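Local coordinates for N-acetylneuraminate lyase (PDB 5ZKA), which is a TIM-barrel lyase of the dihydrodipicolinate synthetase family, which carries its active site at the C-terminal mouth of the barrel, at residues A[24-29]-A[61-65]; A[70-74]-A[101-105]. All coordinates share one frame; numbering follows the deposited sequence.

Interaction 1. Residues A[24-29]-A[61-65]; sequences ALMVPY and STGEN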
loop_
_atom_site.group_PDB
_atom_site.type_symbol
_atom_site.label_atom_id
_atom_site.label_comp_id
_atom_site.label_asym_id
_atom_site.label_seq_id
_atom_site.Cartn_x
_atom_site.Cartn_y
_atom_site.Cartn_z
ATOM N N ALA A 24 -15.683 4.562 -13.170
ATOM C CA ALA A 24 -16.251 5.798 -12.647
ATOM C C ALA A 24 -16.557 6.659 -13.854
ATOM O O ALA A 24 -15.653 7.218 -14.486
ATOM C CB ALA A 24 -15.291 6.487 -11.681
ATOM N N LEU A 25 -17.837 6.710 -14.200
ATOM C CA LEU A 25 -18.268 7.229 -15.484
ATOM C C LEU A 25 -17.909 8.701 -15.641
ATOM O O LEU A 25 -18.280 9.539 -14.817
ATOM C CB LEU A 25 -19.775 7.023 -15.620
ATOM C CG LEU A 25 -20.386 7.416 -16.961
ATOM C CD1 LEU A 25 -19.861 6.478 -18.043
ATOM C CD2 LEU A 25 -21.906 7.360 -16.876
ATOM N N MET A 26 -17.191 9.018 -16.712
ATOM C CA MET A 26 -16.932 10.410 -17.042
ATOM C C MET A 26 -18.114 11.009 -17.788
ATOM O O MET A 26 -18.868 10.309 -18.475
ATOM C CB MET A 26 -15.676 10.532 -17.893
ATOM C CG MET A 26 -14.469 9.921 -17.217
ATOM S SD MET A 26 -12.985 10.887 -17.475
ATOM C CE MET A 26 -13.392 12.445 -16.699
ATOM N N VAL A 27 -18.263 12.323 -17.663
ATOM C CA VAL A 27 -19.404 13.045 -18.210
ATOM C C VAL A 27 -18.877 14.125 -19.138
ATOM O O VAL A 27 -17.992 14.889 -18.743
ATOM C CB VAL A 27 -20.287 13.667 -17.113
ATOM C CG1 VAL A 27 -21.429 14.475 -17.754
ATOM C CG2 VAL A 27 -20.835 12.571 -16.219
ATOM N N PRO A 28 -19.367 14.213 -20.382
ATOM C CA PRO A 28 -18.927 15.290 -21.268
ATOM C C PRO A 28 -19.789 16.527 -21.100
ATOM O O PRO A 28 -21.026 16.461 -21.135
ATOM C CB PRO A 28 -19.069 14.674 -22.667
ATOM C CG PRO A 28 -20.191 13.703 -22.531
ATOM C CD PRO A 28 -20.173 13.204 -21.089
ATOM N N TYR A 29 -19.132 17.664 -20.912
ATOM C CA TYR A 29 -19.798 18.937 -20.700
ATOM C C TYR A 29 -19.529 19.853 -21.882
ATOM O O TYR A 29 -18.476 19.772 -22.517
ATOM C CB TYR A 29 -19.323 19.597 -19.394
ATOM C CG TYR A 29 -19.626 18.759 -18.176
ATOM C CD1 TYR A 29 -20.895 18.773 -17.596
ATOM C CD2 TYR A 29 -18.653 17.934 -17.615
ATOM C CE1 TYR A 29 -21.189 17.983 -16.479
ATOM C CE2 TYR A 29 -18.930 17.145 -16.496
ATOM C CZ TYR A 29 -20.198 17.176 -15.933
ATOM O OH TYR A 29 -20.469 16.390 -14.836
ATOM N N SER A 61 -16.510 11.320 -8.079
ATOM C CA SER A 61 -15.569 12.418 -8.286
ATOM C C SER A 61 -15.172 12.534 -9.754
ATOM O O SER A 61 -15.080 13.643 -10.296
ATOM C CB SER A 61 -14.325 12.210 -7.419
ATOM O OG SER A 61 -14.687 11.910 -6.080
ATOM N N THR A 62 -14.961 11.391 -10.413
ATOM C CA THR A 62 -14.490 11.355 -11.795
ATOM C C THR A 62 -15.495 11.966 -12.756
ATOM O O THR A 62 -15.107 12.513 -13.797
ATOM C CB THR A 62 -14.206 9.908 -12.190
ATOM O OG1 THR A 62 -13.225 9.357 -11.298
ATOM C CG2 THR A 62 -13.712 9.823 -13.632
ATOM N N GLY A 63 -16.782 11.877 -12.439
ATOM C CA GLY A 63 -17.778 12.506 -13.279
ATOM C C GLY A 63 -17.927 13.991 -13.059
ATOM O O GLY A 63 -18.866 14.593 -13.584
ATOM N N GLU A 64 -17.023 14.594 -12.283
ATOM C CA GLU A 64 -17.071 16.017 -11.948
ATOM C C GLU A 64 -18.345 16.361 -11.174
ATOM O O GLU A 64 -18.837 17.496 -11.200
ATOM C CB GLU A 64 -16.895 16.877 -13.204
ATOM C CG GLU A 64 -15.504 16.612 -13.854
ATOM C CD GLU A 64 -15.373 17.164 -15.261
ATOM O OE1 GLU A 64 -15.476 18.398 -15.441
ATOM O OE2 GLU A 64 -15.181 16.351 -16.191
ATOM N N ASN A 65 -18.844 15.366 -10.439
ATOM C CA ASN A 65 -20.117 15.481 -9.730
ATOM C C ASN A 65 -20.174 16.698 -8.807
ATOM O O ASN A 65 -21.191 17.407 -8.755
ATOM C CB ASN A 65 -20.340 14.197 -8.930
ATOM C CG ASN A 65 -21.544 14.281 -8.022
ATOM O OD1 ASN A 65 -21.418 14.477 -6.800
ATOM N ND2 ASN A 65 -22.723 14.100 -8.601
HETATM O O HOH W 1 -16.225 13.624 -16.017
#

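Interaction 2. Residues A[70-74]-A[101-105]; sequences TEEKK and EAVEL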
loop_
_atom_site.group_PDB
_atom_site.type_symbol
_atom_site.label_atom_id
_atom_site.label_comp_id
_atom_site.label_asym_id
_atom_site.label_seq_id
_atom_site.Cartn_x
_atom_site.Cartn_y
_atom_site.Cartn_z
ATOM N N THR A 70 -27.549 20.247 -8.613
ATOM C CA THR A 70 -28.421 19.126 -8.277
ATOM C C THR A 70 -29.224 18.667 -9.490
ATOM O O THR A 70 -29.334 17.464 -9.750
ATOM C CB THR A 70 -29.359 19.521 -7.134
ATOM O OG1 THR A 70 -28.580 19.965 -6.010
ATOM C CG2 THR A 70 -30.204 18.335 -6.714
ATOM N N GLU A 71 -29.782 19.610 -10.250
ATOM C CA GLU A 71 -30.558 19.223 -11.431
ATOM C C GLU A 71 -29.669 18.571 -12.476
ATOM O O GLU A 71 -30.084 17.622 -13.149
ATOM C CB GLU A 71 -31.278 20.435 -12.023
ATOM C CG GLU A 71 -32.470 20.911 -11.194
ATOM C CD GLU A 71 -33.425 19.783 -10.811
ATOM O OE1 GLU A 71 -34.272 19.409 -11.650
ATOM O OE2 GLU A 71 -33.336 19.279 -9.666
ATOM N N GLU A 72 -28.440 19.059 -12.616
ATOM C CA GLU A 72 -27.518 18.450 -13.560
ATOM C C GLU A 72 -27.140 17.040 -13.121
ATOM O O GLU A 72 -27.043 16.133 -13.958
ATOM C CB GLU A 72 -26.294 19.353 -13.727
ATOM C CG GLU A 72 -26.600 20.546 -14.632
ATOM C CD GLU A 72 -25.548 21.644 -14.612
ATOM O OE1 GLU A 72 -24.797 21.756 -13.619
ATOM O OE2 GLU A 72 -25.473 22.400 -15.610
ATOM N N LYS A 73 -26.958 16.826 -11.808
ATOM C CA LYS A 73 -26.724 15.469 -11.320
ATOM C C LYS A 73 -27.882 14.549 -11.684
ATOM O O LYS A 73 -27.672 13.413 -12.132
ATOM C CB LYS A 73 -26.519 15.466 -9.805
ATOM C CG LYS A 73 -25.231 16.126 -9.339
ATOM C CD LYS A 73 -25.318 16.419 -7.827
ATOM C CE LYS A 73 -24.131 17.229 -7.322
ATOM N NZ LYS A 73 -24.154 17.341 -5.813
ATOM N N LYS A 74 -29.118 15.025 -11.496
ATOM C CA LYS A 74 -30.284 14.202 -11.809
ATOM C C LYS A 74 -30.312 13.811 -13.284
ATOM O O LYS A 74 -30.639 12.667 -13.629
ATOM C CB LYS A 74 -31.563 14.947 -11.419
ATOM C CG LYS A 74 -31.746 15.155 -9.915
ATOM C CD LYS A 74 -33.016 15.976 -9.627
ATOM C CE LYS A 74 -33.328 16.046 -8.143
ATOM N NZ LYS A 74 -34.550 16.874 -7.888
ATOM N N GLU A 101 -29.776 17.252 0.274
ATOM C CA GLU A 101 -29.554 16.946 -1.138
ATOM C C GLU A 101 -29.283 15.461 -1.337
ATOM O O GLU A 101 -29.776 14.855 -2.298
ATOM C CB GLU A 101 -28.385 17.769 -1.693
ATOM C CG GLU A 101 -28.154 17.556 -3.202
ATOM C CD GLU A 101 -26.823 18.100 -3.699
ATOM O OE1 GLU A 101 -25.916 18.334 -2.867
ATOM O OE2 GLU A 101 -26.688 18.288 -4.933
ATOM N N ALA A 102 -28.495 14.866 -0.437
ATOM C CA ALA A 102 -28.141 13.456 -0.559
ATOM C C ALA A 102 -29.382 12.572 -0.499
ATOM O O ALA A 102 -29.510 11.608 -1.266
ATOM C CB ALA A 102 -27.143 13.075 0.541
ATOM N N VAL A 103 -30.315 12.893 0.395
ATOM C CA VAL A 103 -31.552 12.121 0.489
ATOM C C VAL A 103 -32.421 12.347 -0.743
ATOM O O VAL A 103 -32.997 11.401 -1.296
ATOM C CB VAL A 103 -32.300 12.479 1.786
ATOM C CG1 VAL A 103 -33.737 11.961 1.732
ATOM C CG2 VAL A 103 -31.548 11.937 3.021
ATOM N N GLU A 104 -32.539 13.602 -1.185
ATOM C CA GLU A 104 -33.312 13.910 -2.383
ATOM C C GLU A 104 -32.788 13.141 -3.591
ATOM O O GLU A 104 -33.560 12.528 -4.342
ATOM C CB GLU A 104 -33.269 15.414 -2.647
ATOM C CG GLU A 104 -33.991 15.843 -3.915
ATOM C CD GLU A 104 -33.864 17.330 -4.179
ATOM O OE1 GLU A 104 -33.689 18.095 -3.206
ATOM O OE2 GLU A 104 -33.944 17.740 -5.356
ATOM N N LEU A 105 -31.475 13.187 -3.810
ATOM C CA LEU A 105 -30.885 12.456 -4.931
ATOM C C LEU A 105 -31.032 10.949 -4.750
ATOM O O LEU A 105 -31.254 10.218 -5.724
ATOM C CB LEU A 105 -29.411 12.829 -5.074
ATOM C CG LEU A 105 -29.057 14.224 -5.586
ATOM C CD1 LEU A 105 -27.561 14.457 -5.346
ATOM C CD2 LEU A 105 -29.369 14.347 -7.062
#

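Interaction 1. Residues A[24-29]-A[61-65]
At the C-terminal mouth of the TIM barrel, the loop after strand 20-24 lies against the loop after strand 55-58, and Tyr29 joins them by donating its OH to the carbonyl oxygen of Gly63. That bond measures 2.7 Å and is nearly linear at the acceptor, with a C=O...OH angle of 166°; Gly63 O also lies close to the ring plane, at its edge. CG of Tyr29, anti to its own carbonyl carbon (chi1 -61°), sends the ring toward the other loop, where it slides past Glu64 in the opposite direction. Ring and carboxylate planes are 65° apart, and Tyr29 CE2 comes 3.8 Å from Glu64 CD. The glutamate is held from beyond the loops: its OE1 accepts from Arg283 N, and its OE2 forms a salt bridge with Lys269. Between the loops sits one water, which accepts from Val27 N at 2.9 Å and has Thr62 O and Glu64 OE2 as candidate acceptors. Backbones are closest where Met26 CA and Gly63 CA stand 4.4 Å apart. Met26, bent at chi2 and chi3, crosses Thr62 at about a right angle, bringing its CE to 3.4 Å from Thr62 O, while CG2 of Thr62 packs on Met26 CG at 3.7 Å. Thr62 OG1 is hydrogen-bonded to O1 of the modified lysine KPI at position 178, whose O2 accepts from Ser61 N. The Gly-Ser-Thr-Gly-Glu run ending in Gly63 and Glu64 fits this family's GxxGE signature, which lines the active-site end of the barrel, with Ser61 and Thr62 at the modified lysine.

Interaction 2. Residues A[70-74]-A[101-105]
Glu101 OE2 takes two hydrogen bonds from the facing helix, from Thr70 OG1 at 2.7 Å and from Lys73 NZ at 2.8 Å, the latter within a salt bridge. The donors arrive on opposite faces of the carboxylate plane, the hydroxyl 50° and the ammonium 40° out of it, so this single oxygen is gripped from both sides. Glu101 reaches across because its CG is anti to the backbone N and the chain stays extended; its other oxygen, OE1, accepts from Ser96 OG. A second salt bridge runs from Lys74 NZ to Glu104 OE2 at 2.7 Å, this time through the anti lone pair of the acceptor. The same ammonium makes a weak bond of 3.2 Å to Glu71 OE2, and its positive charge probably eases the proximity of the two carboxylates, whose OE2 atoms are 4.6 Å apart. These side chains bridge helices 70-84 and 99-112, consecutive outer helices of the TIM barrel, whose short segments run roughly parallel at 28° with axes 11.3 Å apart. Leu105 supplies the apolar part of the contact: CD2 meets Lys74 CG at 3.8 Å and CD1 meets Lys73 CD at 3.9 Å, while both extended lysines lay their stems on it and carry their ammonium groups to the carboxylates. In the next shell, Lys74 forms a cation-pi contact with Tyr108, and Leu105 rests on Val94 after strand 89-93.

How the interactions relate
Interactions 1 and 2 follow one another along the chain, their centres 15 Å apart, and adjoin where Asn65 O packs 3.3 Å from Lys73 CE. Segments 61-65 and 70-74 belong to one passage from strand 55-58 into helix 70-84, the first on the loop, the second on the first turn of the helix. Interaction 1 is buried, its centre about 9 Å from the centre of the chain, and is hydrogen-bonded to KPI at position 178 through Ser61 N and Thr62 OG1; interaction 2, its centre about 18 Å from that point, joins outer helices and is partly buried. Arg283 gives its N to Glu64 and its NH1 to a salt bridge with Glu72, which does not meet 101-105.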